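Local coordinates for probable chitinase A (Chromobacterium violaceum, PDB 4TX8), which probably hydrolyses chitin as a calcium-binding family 18 glycoside hydrolase with an additional carbohydrate-binding module, at residues Leu190-Tyr204 with Asn234-Ile246. Residues are numbered along the deposited sequence; the frame is centred on the assembly and turned at random.
Sequences LNNATQVQNFVNSLY and NLVSAVKQLKAKI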
# COMPACT_ATOMS: atom_id res chain seq x y z
N LEU A 190 -17.73 12.42 6.74
CA LEU A 190 -17.30 13.80 6.90
C LEU A 190 -18.28 14.72 6.19
O LEU A 190 -17.96 15.32 5.16
CB LEU A 190 -15.89 14.00 6.34
CG LEU A 190 -14.77 13.23 7.04
CD1 LEU A 190 -13.44 13.50 6.36
CD2 LEU A 190 -14.70 13.60 8.52
N ASN A 191 -19.48 14.82 6.74
CA ASN A 191 -20.57 15.55 6.09
C ASN A 191 -20.80 16.94 6.68
O ASN A 191 -21.44 17.78 6.06
CB ASN A 191 -21.86 14.74 6.17
CG ASN A 191 -21.77 13.43 5.39
OD1 ASN A 191 -21.36 13.42 4.23
ND2 ASN A 191 -22.13 12.33 6.04
N ASN A 192 -20.27 17.18 7.88
CA ASN A 192 -20.37 18.50 8.50
C ASN A 192 -19.14 18.84 9.34
O ASN A 192 -18.27 17.99 9.55
CB ASN A 192 -21.64 18.60 9.36
CG ASN A 192 -21.71 17.55 10.46
OD1 ASN A 192 -20.77 17.39 11.24
ND2 ASN A 192 -22.82 16.83 10.52
N ALA A 193 -19.08 20.08 9.82
CA ALA A 193 -17.92 20.57 10.56
C ALA A 193 -17.69 19.82 11.87
O ALA A 193 -16.56 19.71 12.34
CB ALA A 193 -18.07 22.07 10.83
N THR A 194 -18.77 19.30 12.45
CA THR A 194 -18.68 18.56 13.70
C THR A 194 -17.94 17.24 13.52
O THR A 194 -17.16 16.82 14.37
CB THR A 194 -20.07 18.27 14.29
OG1 THR A 194 -20.88 19.45 14.20
CG2 THR A 194 -19.96 17.83 15.74
N GLN A 195 -18.20 16.59 12.39
CA GLN A 195 -17.57 15.31 12.11
C GLN A 195 -16.10 15.52 11.75
O GLN A 195 -15.24 14.72 12.13
CB GLN A 195 -18.31 14.58 10.99
CG GLN A 195 -19.73 14.20 11.38
CD GLN A 195 -20.51 13.57 10.25
OE1 GLN A 195 -20.16 13.73 9.08
NE2 GLN A 195 -21.57 12.85 10.59
N VAL A 196 -15.82 16.60 11.03
CA VAL A 196 -14.45 16.99 10.72
C VAL A 196 -13.63 17.15 11.99
O VAL A 196 -12.52 16.64 12.09
CB VAL A 196 -14.41 18.31 9.91
CG1 VAL A 196 -12.99 18.85 9.83
CG2 VAL A 196 -14.99 18.10 8.51
N GLN A 197 -14.20 17.83 12.98
CA GLN A 197 -13.51 18.05 14.25
C GLN A 197 -13.26 16.74 14.99
O GLN A 197 -12.19 16.55 15.57
CB GLN A 197 -14.29 19.03 15.12
CG GLN A 197 -14.28 20.45 14.59
CD GLN A 197 -12.88 20.96 14.33
OE1 GLN A 197 -12.53 21.29 13.19
NE2 GLN A 197 -12.06 21.01 15.37
N ASN A 198 -14.24 15.84 14.98
CA ASN A 198 -14.07 14.53 15.62
C ASN A 198 -12.98 13.73 14.92
O ASN A 198 -12.18 13.05 15.57
CB ASN A 198 -15.39 13.75 15.60
CG ASN A 198 -16.42 14.32 16.56
OD1 ASN A 198 -16.08 15.04 17.49
ND2 ASN A 198 -17.68 13.97 16.34
N PHE A 199 -12.95 13.82 13.60
CA PHE A 199 -11.92 13.19 12.78
C PHE A 199 -10.54 13.69 13.19
O PHE A 199 -9.66 12.90 13.52
CB PHE A 199 -12.18 13.49 11.29
CG PHE A 199 -11.18 12.88 10.34
CD1 PHE A 199 -10.02 13.56 10.00
CD2 PHE A 199 -11.42 11.64 9.76
CE1 PHE A 199 -9.11 13.01 9.11
CE2 PHE A 199 -10.52 11.09 8.88
CZ PHE A 199 -9.36 11.78 8.55
N VAL A 200 -10.38 15.01 13.17
CA VAL A 200 -9.11 15.64 13.49
C VAL A 200 -8.65 15.30 14.91
O VAL A 200 -7.52 14.83 15.10
CB VAL A 200 -9.21 17.17 13.33
CG1 VAL A 200 -8.00 17.85 13.95
CG2 VAL A 200 -9.34 17.53 11.86
N ASN A 201 -9.52 15.53 15.89
CA ASN A 201 -9.16 15.33 17.29
C ASN A 201 -8.83 13.87 17.62
O ASN A 201 -7.83 13.60 18.28
CB ASN A 201 -10.28 15.83 18.20
CG ASN A 201 -10.45 17.34 18.14
OD1 ASN A 201 -9.54 18.06 17.75
ND2 ASN A 201 -11.63 17.82 18.53
N SER A 202 -9.67 12.94 17.18
CA SER A 202 -9.46 11.54 17.54
C SER A 202 -8.19 10.98 16.90
O SER A 202 -7.44 10.24 17.55
CB SER A 202 -10.68 10.68 17.16
OG SER A 202 -10.87 10.63 15.76
N LEU A 203 -7.93 11.34 15.65
CA LEU A 203 -6.71 10.88 14.97
C LEU A 203 -5.46 11.50 15.59
O LEU A 203 -4.42 10.85 15.67
CB LEU A 203 -6.77 11.21 13.48
CG LEU A 203 -7.33 10.11 12.58
CD1 LEU A 203 -7.41 10.60 11.15
CD2 LEU A 203 -6.47 8.85 12.66
N TYR A 204 -5.58 12.76 16.01
CA TYR A 204 -4.49 13.42 16.71
C TYR A 204 -4.14 12.65 17.97
O TYR A 204 -2.97 12.45 18.28
CB TYR A 204 -4.86 14.87 17.05
CG TYR A 204 -3.81 15.60 17.85
CD1 TYR A 204 -2.69 16.14 17.24
CD2 TYR A 204 -3.94 15.75 19.22
CE1 TYR A 204 -1.73 16.81 17.97
CE2 TYR A 204 -2.99 16.42 19.96
CZ TYR A 204 -1.88 16.94 19.33
OH TYR A 204 -0.93 17.61 20.07
N ASN A 234 -14.38 18.23 2.69
CA ASN A 234 -14.17 18.08 4.13
C ASN A 234 -12.94 17.24 4.47
O ASN A 234 -12.30 17.46 5.49
CB ASN A 234 -15.41 17.48 4.79
CG ASN A 234 -16.61 18.42 4.72
OD1 ASN A 234 -16.46 19.63 4.53
ND2 ASN A 234 -17.80 17.86 4.89
N LEU A 235 -12.62 16.27 3.62
CA LEU A 235 -11.46 15.42 3.86
C LEU A 235 -10.16 16.21 3.75
O LEU A 235 -9.26 16.06 4.57
CB LEU A 235 -11.44 14.23 2.88
CG LEU A 235 -10.29 13.23 3.02
CD1 LEU A 235 -10.22 12.68 4.44
CD2 LEU A 235 -10.44 12.10 2.01
N VAL A 236 -10.07 17.06 2.72
CA VAL A 236 -8.90 17.91 2.54
C VAL A 236 -8.73 18.85 3.73
O VAL A 236 -7.63 19.02 4.26
CB VAL A 236 -9.00 18.75 1.25
CG1 VAL A 236 -7.90 19.79 1.19
CG2 VAL A 236 -8.95 17.84 0.03
N SER A 237 -9.83 19.46 4.16
CA SER A 237 -9.82 20.35 5.31
C SER A 237 -9.41 19.61 6.58
O SER A 237 -8.63 20.12 7.39
CB SER A 237 -11.19 20.99 5.50
OG SER A 237 -11.21 21.84 6.64
N ALA A 238 -9.92 18.39 6.74
CA ALA A 238 -9.64 17.59 7.92
C ALA A 238 -8.16 17.22 8.00
O ALA A 238 -7.54 17.32 9.06
CB ALA A 238 -10.49 16.33 7.92
N VAL A 239 -7.59 16.78 6.88
CA VAL A 239 -6.19 16.38 6.86
C VAL A 239 -5.28 17.58 7.12
O VAL A 239 -4.31 17.48 7.87
CB VAL A 239 -5.82 15.70 5.53
CG1 VAL A 239 -4.33 15.40 5.47
CG2 VAL A 239 -6.62 14.41 5.36
N LYS A 240 -5.61 18.72 6.52
CA LYS A 240 -4.86 19.96 6.74
C LYS A 240 -4.87 20.38 8.21
O LYS A 240 -3.84 20.80 8.74
CB LYS A 240 -5.43 21.08 5.88
CG LYS A 240 -5.10 20.97 4.41
CD LYS A 240 -5.95 21.94 3.60
CE LYS A 240 -5.10 23.01 2.93
NZ LYS A 240 -4.34 22.48 1.77
N GLN A 241 -6.02 20.27 8.86
CA GLN A 241 -6.16 20.64 10.27
C GLN A 241 -5.38 19.69 11.16
O GLN A 241 -4.74 20.10 12.12
CB GLN A 241 -7.63 20.67 10.69
CG GLN A 241 -8.42 21.83 10.12
CD GLN A 241 -9.89 21.80 10.53
OE1 GLN A 241 -10.78 21.81 9.68
NE2 GLN A 241 -10.13 21.77 11.83
N LEU A 242 -5.44 18.40 10.82
CA LEU A 242 -4.72 17.37 11.55
C LEU A 242 -3.21 17.61 11.46
O LEU A 242 -2.51 17.56 12.47
CB LEU A 242 -5.07 15.98 11.02
CG LEU A 242 -4.25 14.82 11.59
CD1 LEU A 242 -4.38 14.78 13.11
CD2 LEU A 242 -4.68 13.50 10.98
N LYS A 243 -2.72 17.86 10.25
CA LYS A 243 -1.29 18.08 10.06
C LYS A 243 -0.82 19.34 10.79
O LYS A 243 0.29 19.36 11.33
CB LYS A 243 -0.94 18.18 8.57
CG LYS A 243 0.47 18.70 8.33
CD LYS A 243 0.86 18.69 6.87
CE LYS A 243 2.29 19.16 6.69
NZ LYS A 243 2.79 18.84 5.33
N ALA A 244 -1.65 20.37 10.79
CA ALA A 244 -1.32 21.61 11.49
C ALA A 244 -1.05 21.34 12.97
O ALA A 244 -0.14 21.92 13.56
CB ALA A 244 -2.44 22.63 11.34
N LYS A 245 -1.83 20.43 13.55
CA LYS A 245 -1.67 20.06 14.95
C LYS A 245 -0.43 19.19 15.17
O LYS A 245 0.21 19.27 16.22
CB LYS A 245 -2.92 19.34 15.46
CG LYS A 245 -4.18 20.20 15.46
CD LYS A 245 -5.42 19.40 15.83
CE LYS A 245 -5.50 19.12 17.33
NZ LYS A 245 -5.94 20.31 18.11
N ILE A 246 -0.10 18.36 14.18
CA ILE A 246 1.01 17.42 14.29
C ILE A 246 2.37 18.06 13.97
O ILE A 246 3.36 17.81 14.66
CB ILE A 246 0.81 16.20 13.36
CG1 ILE A 246 -0.43 15.40 13.79
CG2 ILE A 246 2.04 15.31 13.36
CD1 ILE A 246 -0.25 14.64 15.08
O HOH W 1 -13.61 22.46 10.12
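Val200 fits as a knob into a hole formed by Ala238, Gln241, Leu242 and Lys245. Its CG1, anti to the backbone N (chi1 167°), meets Lys245 CD at 3.5 Å. Its CG2 turns to the backbone instead, 3.3 Å from Ala238 O. Ala238 is small, which is consistent with the close approach of the helices: its CB lies 3.5 Å from Phe199 CD1, and Val196 CG1 also touches it. On the buried side, Leu190 CD1 rests on Leu235, and Leu242 CD2 lies against Leu203. Helices 193-210 and 230-246 are neighbours on the outside of the TIM barrel of family 18, and strand 214-218 runs between them in sequence. They point roughly the same way, with segment axes 9.0 Å apart at an angle of 36°. Phe199 and Leu203 also reach inward to Leu181 of strand 176-182. The outer side is polar and looser. In one of two conformers of Gln197, its OE1 accepts from Gln241 NE2 at 2.8 Å, so this bond is less certain. Gln241 OE1 accepts from Ser237 OG and a water, which favours this turn of the amide. At the C-terminal end, Lys245 bends back and lays CE over one face of the Tyr204 ring. At the other end, Asn234 ND2 gives Leu190 O a nearly straight bond of 2.6 Å, approaching from above the carbonyl plane.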